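Local coordinates for Tle cognate immunity protein 4 C-terminal domain-containing protein (Pseudomonas aeruginosa PAO1, PDB 4R1D) that probably neutralises the type VI secretion lipase effector Tle4 by forming a complex with it, so protecting the bacterium from its own toxin, at residues T97-K102 and R127-N132; R70-G75 and H121-S126; P142-F147 and Y153-S158; T43-R48 and P103-Y108. All coordinates share one frame; numbering follows the deposited sequence. Where two conformers were deposited one is given.

Contacts 1, 2 and 4 lie in the N-terminal immunity domain and pack helices on neighbouring antiparallel strands, whereas contact 3, 142-147 with 153-158, is a beta hairpin in the C-terminal immunity domain. Contacts 1 and 2 share helix 119-132, with centres about 10 Å apart, and an Arg131-Glu124 salt bridge along that helix spans the two. Contact 4 brings helix 42-58 to strand 107-115, the neighbour of contact 1's strand 92-100. Contact 1 is buried; the other three are partly buried. Apolar carbons carry contacts 1, 2 and 4, with one water bridge in contact 1, while backbone bonds and a tyrosine-glutamate pair hold contact 3.

Contact 1 (T97-K102 and R127-N132); sequences TYVTSK and RALARN
Val99 on strand 92-100 meets Leu129 and Ala130 on helix 119-132, and its two methyls divide the work. CG2 lies anti to the backbone N and rests against the helix backbone, 3.8 Å from Ala130 CA and 4.0 Å from Ala130 CB. CG1, placed between the backbone N and the carbonyl carbon (chi1 63°), points instead to Leu129, whose CD2 it meets at 4.1 Å. The valine and leucine side chains cross at about a right angle. This is the close part of the contact: three buried residues, all apolar, with Leu129 also resting on Trp110 and Val99 on Tyr108 and Leu133. Farther along the strand the two backbones are joined through water rather than directly. One water lies 2.7 Å from both Thr100 O and Ala130 O, bridging the two carbonyls. Beyond it, on the looser, partly exposed side, Lys102 has two conformers, in one of which it folds back to put NZ 2.7 Å from Thr100 OG1. With no direct hydrogen bond between the segments, helix and strand are held by apolar contact, while the bridging water supplies the polar link between their backbones.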
loop_
_atom_site.group_PDB
_atom_site.type_symbol
_atom_site.label_atom_id
_atom_site.label_comp_id
_atom_site.label_asym_id
_atom_site.label_seq_id
_atom_site.Cartn_x
_atom_site.Cartn_y
_atom_site.Cartn_z
ATOM N N THR B 97 18.182 15.675 -8.190
ATOM C CA THR B 97 18.772 17.020 -8.112
ATOM C C THR B 97 19.206 17.406 -6.705
ATOM O O THR B 97 18.492 17.161 -5.724
ATOM C CB THR B 97 17.839 18.135 -8.625
ATOM O OG1 THR B 97 16.737 18.295 -7.730
ATOM C CG2 THR B 97 17.337 17.858 -10.058
ATOM N N TYR B 98 20.377 18.023 -6.621
ATOM C CA TYR B 98 20.883 18.557 -5.364
ATOM C C TYR B 98 21.010 20.062 -5.526
ATOM O O TYR B 98 21.552 20.551 -6.521
ATOM C CB TYR B 98 22.220 17.895 -5.021
ATOM C CG TYR B 98 22.043 16.409 -4.845
ATOM C CD1 TYR B 98 21.776 15.878 -3.599
ATOM C CD2 TYR B 98 22.054 15.545 -5.943
ATOM C CE1 TYR B 98 21.568 14.523 -3.426
ATOM C CE2 TYR B 98 21.846 14.184 -5.779
ATOM C CZ TYR B 98 21.601 13.684 -4.514
ATOM O OH TYR B 98 21.391 12.340 -4.315
ATOM N N VAL B 99 20.474 20.798 -4.566
ATOM C CA VAL B 99 20.383 22.248 -4.713
ATOM C C VAL B 99 20.598 22.912 -3.366
ATOM O O VAL B 99 20.238 22.354 -2.327
ATOM C CB VAL B 99 19.026 22.674 -5.321
ATOM C CG1 VAL B 99 17.864 22.293 -4.405
ATOM C CG2 VAL B 99 19.013 24.169 -5.636
ATOM N N THR B 100 21.197 24.098 -3.387
ATOM C CA THR B 100 21.533 24.807 -2.160
ATOM C C THR B 100 20.853 26.166 -2.091
ATOM O O THR B 100 20.632 26.809 -3.105
ATOM C CB THR B 100 23.055 25.013 -2.062
ATOM O OG1 THR B 100 23.519 25.675 -3.246
ATOM C CG2 THR B 100 23.752 23.675 -1.936
ATOM N N SER B 101 20.522 26.603 -0.882
ATOM C CA SER B 101 19.940 27.920 -0.691
ATOM C C SER B 101 21.044 28.976 -0.693
ATOM O O SER B 101 22.217 28.656 -0.470
ATOM C CB SER B 101 19.188 27.965 0.638
ATOM O OG SER B 101 20.024 27.497 1.684
ATOM N N LYS B 102 20.655 30.218 -0.969
ATOM C CA LYS B 102 21.574 31.354 -0.911
ATOM C C LYS B 102 20.899 32.501 -0.173
ATOM O O LYS B 102 19.674 32.650 -0.221
ATOM C CB LYS B 102 21.967 31.813 -2.321
ATOM C CG LYS B 102 22.474 30.699 -3.215
ATOM C CD LYS B 102 23.658 29.982 -2.600
ATOM C CE LYS B 102 23.824 28.588 -3.187
ATOM N NZ LYS B 102 24.965 27.855 -2.580
ATOM N N ARG B 127 17.171 24.583 -13.093
ATOM C CA ARG B 127 17.909 25.842 -13.221
ATOM C C ARG B 127 17.203 26.944 -12.441
ATOM O O ARG B 127 17.826 27.692 -11.681
ATOM C CB ARG B 127 18.009 26.289 -14.683
ATOM C CG ARG B 127 18.397 25.217 -15.684
ATOM C CD ARG B 127 19.872 25.235 -16.011
ATOM N NE ARG B 127 20.389 26.580 -16.255
ATOM C CZ ARG B 127 21.688 26.864 -16.301
ATOM N NH1 ARG B 127 22.575 25.894 -16.140
ATOM N NH2 ARG B 127 22.102 28.106 -16.509
ATOM N N ALA B 128 15.897 27.052 -12.650
ATOM C CA ALA B 128 15.101 28.093 -12.016
ATOM C C ALA B 128 15.046 27.894 -10.503
ATOM O O ALA B 128 15.134 28.854 -9.745
ATOM C CB ALA B 128 13.693 28.129 -12.610
ATOM N N LEU B 129 14.905 26.643 -10.073
ATOM C CA LEU B 129 14.924 26.331 -8.646
ATOM C C LEU B 129 16.211 26.831 -7.998
ATOM O O LEU B 129 16.184 27.420 -6.917
ATOM C CB LEU B 129 14.779 24.818 -8.411
ATOM C CG LEU B 129 14.774 24.377 -6.941
ATOM C CD1 LEU B 129 13.726 25.148 -6.134
ATOM C CD2 LEU B 129 14.546 22.869 -6.810
ATOM N N ALA B 130 17.337 26.597 -8.664
ATOM C CA ALA B 130 18.635 26.976 -8.098
ATOM C C ALA B 130 18.798 28.495 -8.027
ATOM O O ALA B 130 19.470 29.017 -7.135
ATOM C CB ALA B 130 19.768 26.350 -8.889
ATOM N N ARG B 131 18.187 29.203 -8.971
ATOM C CA ARG B 131 18.150 30.664 -8.911
ATOM C C ARG B 131 17.262 31.171 -7.783
ATOM O O ARG B 131 17.570 32.187 -7.165
ATOM C CB ARG B 131 17.650 31.265 -10.229
ATOM C CG ARG B 131 18.599 31.100 -11.402
ATOM C CD ARG B 131 18.192 31.985 -12.581
ATOM N NE ARG B 131 16.898 31.617 -13.150
ATOM C CZ ARG B 131 16.735 30.724 -14.122
ATOM N NH1 ARG B 131 17.787 30.098 -14.634
ATOM N NH2 ARG B 131 15.519 30.456 -14.581
ATOM N N ASN B 132 16.163 30.462 -7.519
ATOM C CA ASN B 132 15.116 30.965 -6.634
ATOM C C ASN B 132 15.192 30.507 -5.172
ATOM O O ASN B 132 14.436 31.003 -4.335
ATOM C CB ASN B 132 13.729 30.597 -7.180
ATOM C CG ASN B 132 13.468 31.150 -8.582
ATOM O OD1 ASN B 132 14.042 32.163 -8.994
ATOM N ND2 ASN B 132 12.580 30.488 -9.311
HETATM O O HOH W 1 21.310 27.910 -5.429
#

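Contact 2 (R70-G75 and H121-S126); sequences RKIDFG and HAVEIS
Segment 70-75 runs beside helix 119-132, the backbones coming closest where Phe74 CA lies 6.3 Å from Ser126 CA. The Phe74 ring is the main surface that the strand side offers to the helix. With CG anti to the carbonyl carbon (chi1 -62°), the ring is set against the helix, Ser126 CB over the centre of one face. Ser126 CB is 3.4 Å from the ring centroid and only 10° off the normal, a close CH-pi contact. On the opposite face, toward the rim, lies the carbonyl oxygen of Ile72. One helical turn before Ser126, Val123 fills in beside the ring: its CG1 is 4.2 Å from Phe74 CE1. The other branch, CG2, turns to the strand and meets Ile72 CD1 at 4.1 Å. Asp73 OD1 accepts a hydrogen bond from Gly75 N at 3.2 Å, an Asx turn spanning Phe74. On another side of the helix, His121 NE2 bonds to Gly395 O of the partner chain. Between the two segments themselves there is no hydrogen bond: an aromatic face against a serine methylene, flanked by aliphatic methyls, makes this a nonpolar interface.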
loop_
_atom_site.group_PDB
_atom_site.type_symbol
_atom_site.label_atom_id
_atom_site.label_comp_id
_atom_site.label_asym_id
_atom_site.label_seq_id
_atom_site.Cartn_x
_atom_site.Cartn_y
_atom_site.Cartn_z
ATOM N N ARG B 70 23.944 10.977 -17.318
ATOM C CA ARG B 70 24.778 12.171 -17.246
ATOM C C ARG B 70 24.633 12.922 -15.940
ATOM O O ARG B 70 23.621 12.811 -15.245
ATOM C CB ARG B 70 24.491 13.122 -18.421
ATOM C CG ARG B 70 23.020 13.457 -18.641
ATOM C CD ARG B 70 22.810 14.209 -19.961
ATOM N NE ARG B 70 21.503 13.913 -20.554
ATOM C CZ ARG B 70 21.236 12.822 -21.269
ATOM N NH1 ARG B 70 22.187 11.920 -21.488
ATOM N NH2 ARG B 70 20.023 12.623 -21.766
ATOM N N LYS B 71 25.667 13.683 -15.609
ATOM C CA LYS B 71 25.589 14.648 -14.532
ATOM C C LYS B 71 25.358 16.020 -15.146
ATOM O O LYS B 71 26.111 16.451 -16.024
ATOM C CB LYS B 71 26.874 14.634 -13.717
ATOM C CG LYS B 71 26.835 15.520 -12.490
ATOM C CD LYS B 71 28.139 15.412 -11.720
ATOM C CE LYS B 71 28.172 16.370 -10.548
ATOM N NZ LYS B 71 29.498 16.326 -9.874
ATOM N N ILE B 72 24.300 16.694 -14.699
ATOM C CA ILE B 72 23.912 17.978 -15.250
ATOM C C ILE B 72 24.228 19.122 -14.290
ATOM O O ILE B 72 23.951 19.035 -13.093
ATOM C CB ILE B 72 22.408 17.994 -15.621
ATOM C CG1 ILE B 72 22.116 16.922 -16.680
ATOM C CG2 ILE B 72 21.985 19.368 -16.120
ATOM C CD1 ILE B 72 20.642 16.631 -16.877
ATOM N N ASP B 73 24.805 20.193 -14.829
ATOM C CA ASP B 73 25.122 21.391 -14.052
ATOM C C ASP B 73 24.009 22.420 -14.230
ATOM O O ASP B 73 23.810 22.939 -15.329
ATOM C CB ASP B 73 26.474 21.960 -14.510
ATOM C CG ASP B 73 26.896 23.198 -13.725
ATOM O OD1 ASP B 73 26.326 23.467 -12.646
ATOM O OD2 ASP B 73 27.819 23.904 -14.186
ATOM N N PHE B 74 23.267 22.700 -13.158
ATOM C CA PHE B 74 22.111 23.590 -13.240
ATOM C C PHE B 74 22.459 25.049 -12.972
ATOM O O PHE B 74 21.566 25.887 -12.841
ATOM C CB PHE B 74 21.015 23.166 -12.248
ATOM C CG PHE B 74 20.454 21.791 -12.501
ATOM C CD1 PHE B 74 19.856 21.493 -13.708
ATOM C CD2 PHE B 74 20.506 20.811 -11.521
ATOM C CE1 PHE B 74 19.326 20.233 -13.952
ATOM C CE2 PHE B 74 19.976 19.543 -11.755
ATOM C CZ PHE B 74 19.389 19.255 -12.967
ATOM N N GLY B 75 23.750 25.350 -12.884
ATOM C CA GLY B 75 24.185 26.665 -12.458
ATOM C C GLY B 75 23.997 26.808 -10.957
ATOM O O GLY B 75 23.356 25.965 -10.321
ATOM N N HIS B 121 12.908 20.623 -20.531
ATOM C CA HIS B 121 11.964 21.306 -19.659
ATOM C C HIS B 121 12.300 21.057 -18.192
ATOM O O HIS B 121 12.311 21.984 -17.382
ATOM C CB HIS B 121 10.531 20.860 -19.944
ATOM C CG HIS B 121 9.529 21.470 -19.017
ATOM N ND1 HIS B 121 9.344 22.833 -18.916
ATOM C CD2 HIS B 121 8.679 20.907 -18.125
ATOM C CE1 HIS B 121 8.414 23.082 -18.011
ATOM N NE2 HIS B 121 7.995 21.931 -17.518
ATOM N N ALA B 122 12.569 19.801 -17.855
ATOM C CA ALA B 122 12.991 19.462 -16.492
ATOM C C ALA B 122 14.247 20.245 -16.108
ATOM O O ALA B 122 14.355 20.771 -14.998
ATOM C CB ALA B 122 13.249 17.969 -16.376
ATOM N N VAL B 123 15.203 20.322 -17.027
ATOM C CA VAL B 123 16.435 21.054 -16.757
ATOM C C VAL B 123 16.148 22.518 -16.418
ATOM O O VAL B 123 16.676 23.045 -15.440
ATOM C CB VAL B 123 17.457 20.934 -17.915
ATOM C CG1 VAL B 123 18.604 21.897 -17.713
ATOM C CG2 VAL B 123 17.982 19.508 -18.008
ATOM N N GLU B 124 15.288 23.167 -17.195
ATOM C CA GLU B 124 14.971 24.571 -16.938
ATOM C C GLU B 124 14.321 24.762 -15.564
ATOM O O GLU B 124 14.584 25.751 -14.877
ATOM C CB GLU B 124 14.084 25.159 -18.041
ATOM C CG GLU B 124 13.639 26.589 -17.767
ATOM C CD GLU B 124 14.809 27.534 -17.495
ATOM O OE1 GLU B 124 15.902 27.340 -18.083
ATOM O OE2 GLU B 124 14.633 28.472 -16.686
ATOM N N ILE B 125 13.484 23.812 -15.158
ATOM C CA ILE B 125 12.858 23.880 -13.840
ATOM C C ILE B 125 13.911 23.851 -12.723
ATOM O O ILE B 125 13.835 24.635 -11.779
ATOM C CB ILE B 125 11.809 22.756 -13.636
ATOM C CG1 ILE B 125 10.568 23.025 -14.492
ATOM C CG2 ILE B 125 11.410 22.665 -12.173
ATOM C CD1 ILE B 125 9.583 21.868 -14.523
ATOM N N SER B 126 14.889 22.954 -12.842
ATOM C CA SER B 126 15.967 22.854 -11.863
ATOM C C SER B 126 16.881 24.079 -11.897
ATOM O O SER B 126 17.318 24.551 -10.853
ATOM C CB SER B 126 16.777 21.576 -12.067
ATOM O OG SER B 126 16.041 20.442 -11.620
#

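Contact 3 (P142-F147 and Y153-S158); sequences PSEPGF and YIAGDS
Gly146 and Phe147 pair with Ala155 and Ile154 in an antiparallel beta hairpin formed by strands 146-149 and 152-155. Phe147 and Ile154 are the hydrogen-bonded pair: Phe147 N donates to Ile154 O at 2.9 Å and Ile154 N to Phe147 O at 2.8 Å. Gly146 and Ala155, with CA atoms 4.2 Å apart, form the adjoining non-hydrogen-bonded pair. Farther out, Gly156 N donates to Pro145 O at 3.1 Å. Tyr153 carries the side-chain part. Its CB lies 3.5 Å from Phe147 O, and chi1 of 65° sets CG between the backbone N and the carbonyl carbon, turning the ring toward residues 142-146. One ring face receives the Pro142 ring: CG lies near Pro142 CG, CD1 is 3.7 Å from that same atom, and CE1 lies near both CB and CG of the proline. On the other flank CD2 approaches Pro145 O, and CE2 and CZ approach Glu144 OE1. The extended Glu144 chain brings its carboxylate to the ring edge, its plane turned 69° from the ring and OE2 beside Ala155 CB. At the tip, Tyr153 OH donates a hydrogen bond to Glu144 OE1, modelled at 2.4 Å, so short that the exact distance is doubtful.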
loop_
_atom_site.group_PDB
_atom_site.type_symbol
_atom_site.label_atom_id
_atom_site.label_comp_id
_atom_site.label_asym_id
_atom_site.label_seq_id
_atom_site.Cartn_x
_atom_site.Cartn_y
_atom_site.Cartn_z
ATOM N N PRO B 142 9.290 35.394 5.693
ATOM C CA PRO B 142 9.721 36.229 4.561
ATOM C C PRO B 142 8.637 37.198 4.112
ATOM O O PRO B 142 7.471 36.825 4.029
ATOM C CB PRO B 142 9.993 35.206 3.452
ATOM C CG PRO B 142 10.189 33.899 4.175
ATOM C CD PRO B 142 9.277 33.964 5.353
ATOM N N SER B 143 9.016 38.441 3.826
ATOM C CA SER B 143 8.066 39.388 3.275
ATOM C C SER B 143 8.032 39.298 1.748
ATOM O O SER B 143 7.104 39.793 1.115
ATOM C CB SER B 143 8.398 40.817 3.727
ATOM O OG SER B 143 9.666 41.212 3.245
ATOM N N GLU B 144 9.042 38.664 1.163
ATOM C CA GLU B 144 9.058 38.389 -0.276
ATOM C C GLU B 144 8.112 37.222 -0.591
ATOM O O GLU B 144 7.949 36.326 0.229
ATOM C CB GLU B 144 10.484 38.048 -0.733
ATOM C CG GLU B 144 10.585 37.411 -2.122
ATOM C CD GLU B 144 12.027 37.247 -2.624
ATOM O OE1 GLU B 144 12.948 37.041 -1.807
ATOM O OE2 GLU B 144 12.239 37.323 -3.851
ATOM N N PRO B 145 7.477 37.240 -1.774
ATOM C CA PRO B 145 6.622 36.117 -2.190
ATOM C C PRO B 145 7.439 34.840 -2.331
ATOM O O PRO B 145 8.606 34.894 -2.731
ATOM C CB PRO B 145 6.119 36.550 -3.572
ATOM C CG PRO B 145 6.224 38.050 -3.569
ATOM C CD PRO B 145 7.430 38.363 -2.730
ATOM N N GLY B 146 6.839 33.697 -2.014
ATOM C CA GLY B 146 7.533 32.433 -2.198
ATOM C C GLY B 146 6.995 31.307 -1.338
ATOM O O GLY B 146 6.167 31.535 -0.456
ATOM N N PHE B 147 7.502 30.102 -1.594
ATOM C CA PHE B 147 7.042 28.879 -0.951
ATOM C C PHE B 147 8.057 28.439 0.112
ATOM O O PHE B 147 9.171 28.039 -0.211
ATOM C CB PHE B 147 6.876 27.806 -2.033
ATOM C CG PHE B 147 6.272 26.519 -1.539
ATOM C CD1 PHE B 147 4.895 26.353 -1.493
ATOM C CD2 PHE B 147 7.080 25.472 -1.144
ATOM C CE1 PHE B 147 4.343 25.159 -1.047
ATOM C CE2 PHE B 147 6.534 24.288 -0.698
ATOM C CZ PHE B 147 5.169 24.131 -0.647
ATOM N N TYR B 153 13.123 29.378 1.317
ATOM C CA TYR B 153 11.896 29.511 0.555
ATOM C C TYR B 153 12.195 29.630 -0.923
ATOM O O TYR B 153 13.235 30.142 -1.325
ATOM C CB TYR B 153 11.058 30.697 1.027
ATOM C CG TYR B 153 11.691 32.055 0.808
ATOM C CD1 TYR B 153 12.638 32.559 1.697
ATOM C CD2 TYR B 153 11.313 32.842 -0.269
ATOM C CE1 TYR B 153 13.206 33.809 1.499
ATOM C CE2 TYR B 153 11.871 34.088 -0.471
ATOM C CZ TYR B 153 12.812 34.565 0.413
ATOM O OH TYR B 153 13.354 35.814 0.190
ATOM N N ILE B 154 11.275 29.133 -1.731
ATOM C CA ILE B 154 11.423 29.211 -3.168
ATOM C C ILE B 154 10.808 30.532 -3.590
ATOM O O ILE B 154 9.593 30.706 -3.546
ATOM C CB ILE B 154 10.729 28.017 -3.843
ATOM C CG1 ILE B 154 11.304 26.715 -3.284
ATOM C CG2 ILE B 154 10.893 28.100 -5.366
ATOM C CD1 ILE B 154 10.540 25.459 -3.673
ATOM N N ALA B 155 11.658 31.489 -3.948
ATOM C CA ALA B 155 11.190 32.848 -4.189
ATOM C C ALA B 155 10.412 32.956 -5.499
ATOM O O ALA B 155 10.710 32.262 -6.469
ATOM C CB ALA B 155 12.371 33.824 -4.186
ATOM N N GLY B 156 9.412 33.830 -5.515
ATOM C CA GLY B 156 8.642 34.074 -6.715
ATOM C C GLY B 156 7.165 33.806 -6.509
ATOM O O GLY B 156 6.738 33.338 -5.450
ATOM N N ASP B 157 6.373 34.120 -7.523
ATOM C CA ASP B 157 4.941 33.885 -7.446
ATOM C C ASP B 157 4.415 33.376 -8.776
ATOM O O ASP B 157 3.235 33.530 -9.093
ATOM C CB ASP B 157 4.203 35.152 -7.015
ATOM C CG ASP B 157 4.555 36.350 -7.870
ATOM O OD1 ASP B 157 5.106 36.155 -8.974
ATOM O OD2 ASP B 157 4.277 37.490 -7.438
ATOM N N SER B 158 5.305 32.781 -9.557
ATOM C CA SER B 158 4.912 32.131 -10.796
ATOM C C SER B 158 4.350 30.767 -10.444
ATOM O O SER B 158 4.880 30.076 -9.573
ATOM C CB SER B 158 6.111 31.972 -11.727
ATOM O OG SER B 158 6.673 33.235 -12.041
#

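Contact 4 (T43-R48 and P103-Y108); sequences TELAAR and PTWHVY
A helix lying on an antiparallel sheet makes this contact: helix 42-58 turns Leu45 toward residues 105-107, at the loop leading into strand 107-115. Leu45 is the helix residue that carries the contact, and Val107 and Trp105 receive it. Its CG is anti to the backbone N (chi1 -179°), which carries the isobutyl group out toward the strand. Leu45 and Val107 then reach toward each other, tip to tip. Leu45 CD1 lies 3.5 Å from Val107 CG1, but the fine detail of this pair is doubtful, because Leu45 CD2 is modelled too close to Val107 CG2 to be trusted. CD2 also meets the indole, 4.1 Å from Trp105 CZ2, approaching its benzene half at a slant. That indole bends back over its own chain, with Val107 N above the rim of one face, and also touches Thr100 on the neighbouring strand. Leu38 and Tyr98 add to the apolar patch that meets Leu45. At the helix surface, Arg48 is drawn toward Asp40 by a salt bridge. The nearest backbone approach is wide, 7.6 Å between Leu45 CA and Val107 CA, so side chains alone bridge the two elements, as in two-layer packing of a helix on one face of an antiparallel sheet.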
loop_
_atom_site.group_PDB
_atom_site.type_symbol
_atom_site.label_atom_id
_atom_site.label_comp_id
_atom_site.label_asym_id
_atom_site.label_seq_id
_atom_site.Cartn_x
_atom_site.Cartn_y
_atom_site.Cartn_z
ATOM N N THR B 43 31.307 19.532 2.050
ATOM C CA THR B 43 32.200 18.432 1.684
ATOM C C THR B 43 31.453 17.099 1.724
ATOM O O THR B 43 31.678 16.220 0.891
ATOM C CB THR B 43 33.445 18.356 2.592
ATOM O OG1 THR B 43 33.071 17.894 3.897
ATOM C CG2 THR B 43 34.106 19.722 2.695
ATOM N N GLU B 44 30.563 16.958 2.698
ATOM C CA GLU B 44 29.723 15.773 2.803
ATOM C C GLU B 44 28.791 15.643 1.597
ATOM O O GLU B 44 28.625 14.543 1.055
ATOM C CB GLU B 44 28.914 15.796 4.100
ATOM C CG GLU B 44 29.755 15.707 5.363
ATOM C CD GLU B 44 28.930 15.881 6.627
ATOM O OE1 GLU B 44 28.055 16.773 6.652
ATOM O OE2 GLU B 44 29.154 15.125 7.597
ATOM N N LEU B 45 28.194 16.757 1.178
ATOM C CA LEU B 45 27.305 16.748 0.014
ATOM C C LEU B 45 28.051 16.321 -1.247
ATOM O O LEU B 45 27.559 15.499 -2.014
ATOM C CB LEU B 45 26.664 18.115 -0.223
ATOM C CG LEU B 45 25.707 18.088 -1.423
ATOM C CD1 LEU B 45 24.438 17.302 -1.084
ATOM C CD2 LEU B 45 25.356 19.480 -1.934
ATOM N N ALA B 46 29.235 16.886 -1.457
ATOM C CA ALA B 46 30.041 16.545 -2.628
ATOM C C ALA B 46 30.312 15.054 -2.674
ATOM O O ALA B 46 30.223 14.427 -3.732
ATOM C CB ALA B 46 31.357 17.321 -2.620
ATOM N N ALA B 47 30.645 14.494 -1.517
ATOM C CA ALA B 47 30.988 13.083 -1.407
ATOM C C ALA B 47 29.754 12.209 -1.610
ATOM O O ALA B 47 29.832 11.130 -2.204
ATOM C CB ALA B 47 31.622 12.804 -0.050
ATOM N N ARG B 48 28.618 12.680 -1.104
ATOM C CA ARG B 48 27.338 11.999 -1.296
ATOM C C ARG B 48 27.001 11.872 -2.784
ATOM O O ARG B 48 26.631 10.796 -3.266
ATOM C CB ARG B 48 26.219 12.773 -0.585
ATOM C CG ARG B 48 24.811 12.346 -0.993
ATOM C CD ARG B 48 23.764 13.379 -0.577
ATOM N NE ARG B 48 23.602 13.495 0.875
ATOM C CZ ARG B 48 22.668 12.863 1.583
ATOM N NH1 ARG B 48 21.807 12.041 0.989
ATOM N NH2 ARG B 48 22.603 13.043 2.897
ATOM N N PRO B 103 21.700 33.348 0.492
ATOM C CA PRO B 103 23.162 33.260 0.568
ATOM C C PRO B 103 23.673 32.331 1.663
ATOM O O PRO B 103 24.843 31.940 1.624
ATOM C CB PRO B 103 23.583 34.707 0.873
ATOM C CG PRO B 103 22.417 35.291 1.582
ATOM C CD PRO B 103 21.203 34.667 0.919
ATOM N N THR B 104 22.831 31.996 2.637
ATOM C CA THR B 104 23.226 31.010 3.630
ATOM C C THR B 104 23.048 29.609 3.056
ATOM O O THR B 104 21.970 29.236 2.603
ATOM C CB THR B 104 22.428 31.131 4.945
ATOM O OG1 THR B 104 22.768 32.356 5.604
ATOM C CG2 THR B 104 22.776 29.981 5.872
ATOM N N TRP B 105 24.120 28.838 3.097
ATOM C CA TRP B 105 24.155 27.510 2.507
ATOM C C TRP B 105 23.326 26.500 3.297
ATOM O O TRP B 105 23.514 26.335 4.501
ATOM C CB TRP B 105 25.613 27.057 2.446
ATOM C CG TRP B 105 25.892 25.887 1.568
ATOM C CD1 TRP B 105 26.245 25.916 0.251
ATOM C CD2 TRP B 105 25.869 24.514 1.949
ATOM N NE1 TRP B 105 26.443 24.640 -0.216
ATOM C CE2 TRP B 105 26.216 23.760 0.810
ATOM C CE3 TRP B 105 25.587 23.845 3.144
ATOM C CZ2 TRP B 105 26.291 22.374 0.829
ATOM C CZ3 TRP B 105 25.660 22.469 3.161
ATOM C CH2 TRP B 105 26.013 21.746 2.013
ATOM N N HIS B 106 22.396 25.843 2.609
ATOM C CA HIS B 106 21.727 24.651 3.122
ATOM C C HIS B 106 21.542 23.752 1.918
ATOM O O HIS B 106 21.325 24.243 0.809
ATOM C CB HIS B 106 20.343 24.968 3.698
ATOM C CG HIS B 106 20.360 25.969 4.808
ATOM N ND1 HIS B 106 20.875 25.688 6.057
ATOM C CD2 HIS B 106 19.920 27.248 4.861
ATOM C CE1 HIS B 106 20.751 26.752 6.831
ATOM N NE2 HIS B 106 20.178 27.714 6.127
ATOM N N VAL B 107 21.604 22.450 2.138
ATOM C CA VAL B 107 21.516 21.492 1.038
ATOM C C VAL B 107 20.169 20.784 0.978
ATOM O O VAL B 107 19.586 20.480 2.009
ATOM C CB VAL B 107 22.622 20.439 1.164
ATOM C CG1 VAL B 107 22.097 19.073 0.805
ATOM C CG2 VAL B 107 23.760 20.802 0.270
ATOM N N TYR B 108 19.686 20.531 -0.239
ATOM C CA TYR B 108 18.426 19.822 -0.443
ATOM C C TYR B 108 18.550 18.779 -1.534
ATOM O O TYR B 108 19.290 18.971 -2.501
ATOM C CB TYR B 108 17.315 20.809 -0.820
ATOM C CG TYR B 108 17.153 21.901 0.200
ATOM C CD1 TYR B 108 16.163 21.834 1.173
ATOM C CD2 TYR B 108 18.027 22.986 0.215
ATOM C CE1 TYR B 108 16.030 22.829 2.116
ATOM C CE2 TYR B 108 17.908 23.969 1.151
ATOM C CZ TYR B 108 16.912 23.897 2.097
ATOM O OH TYR B 108 16.809 24.908 3.024
#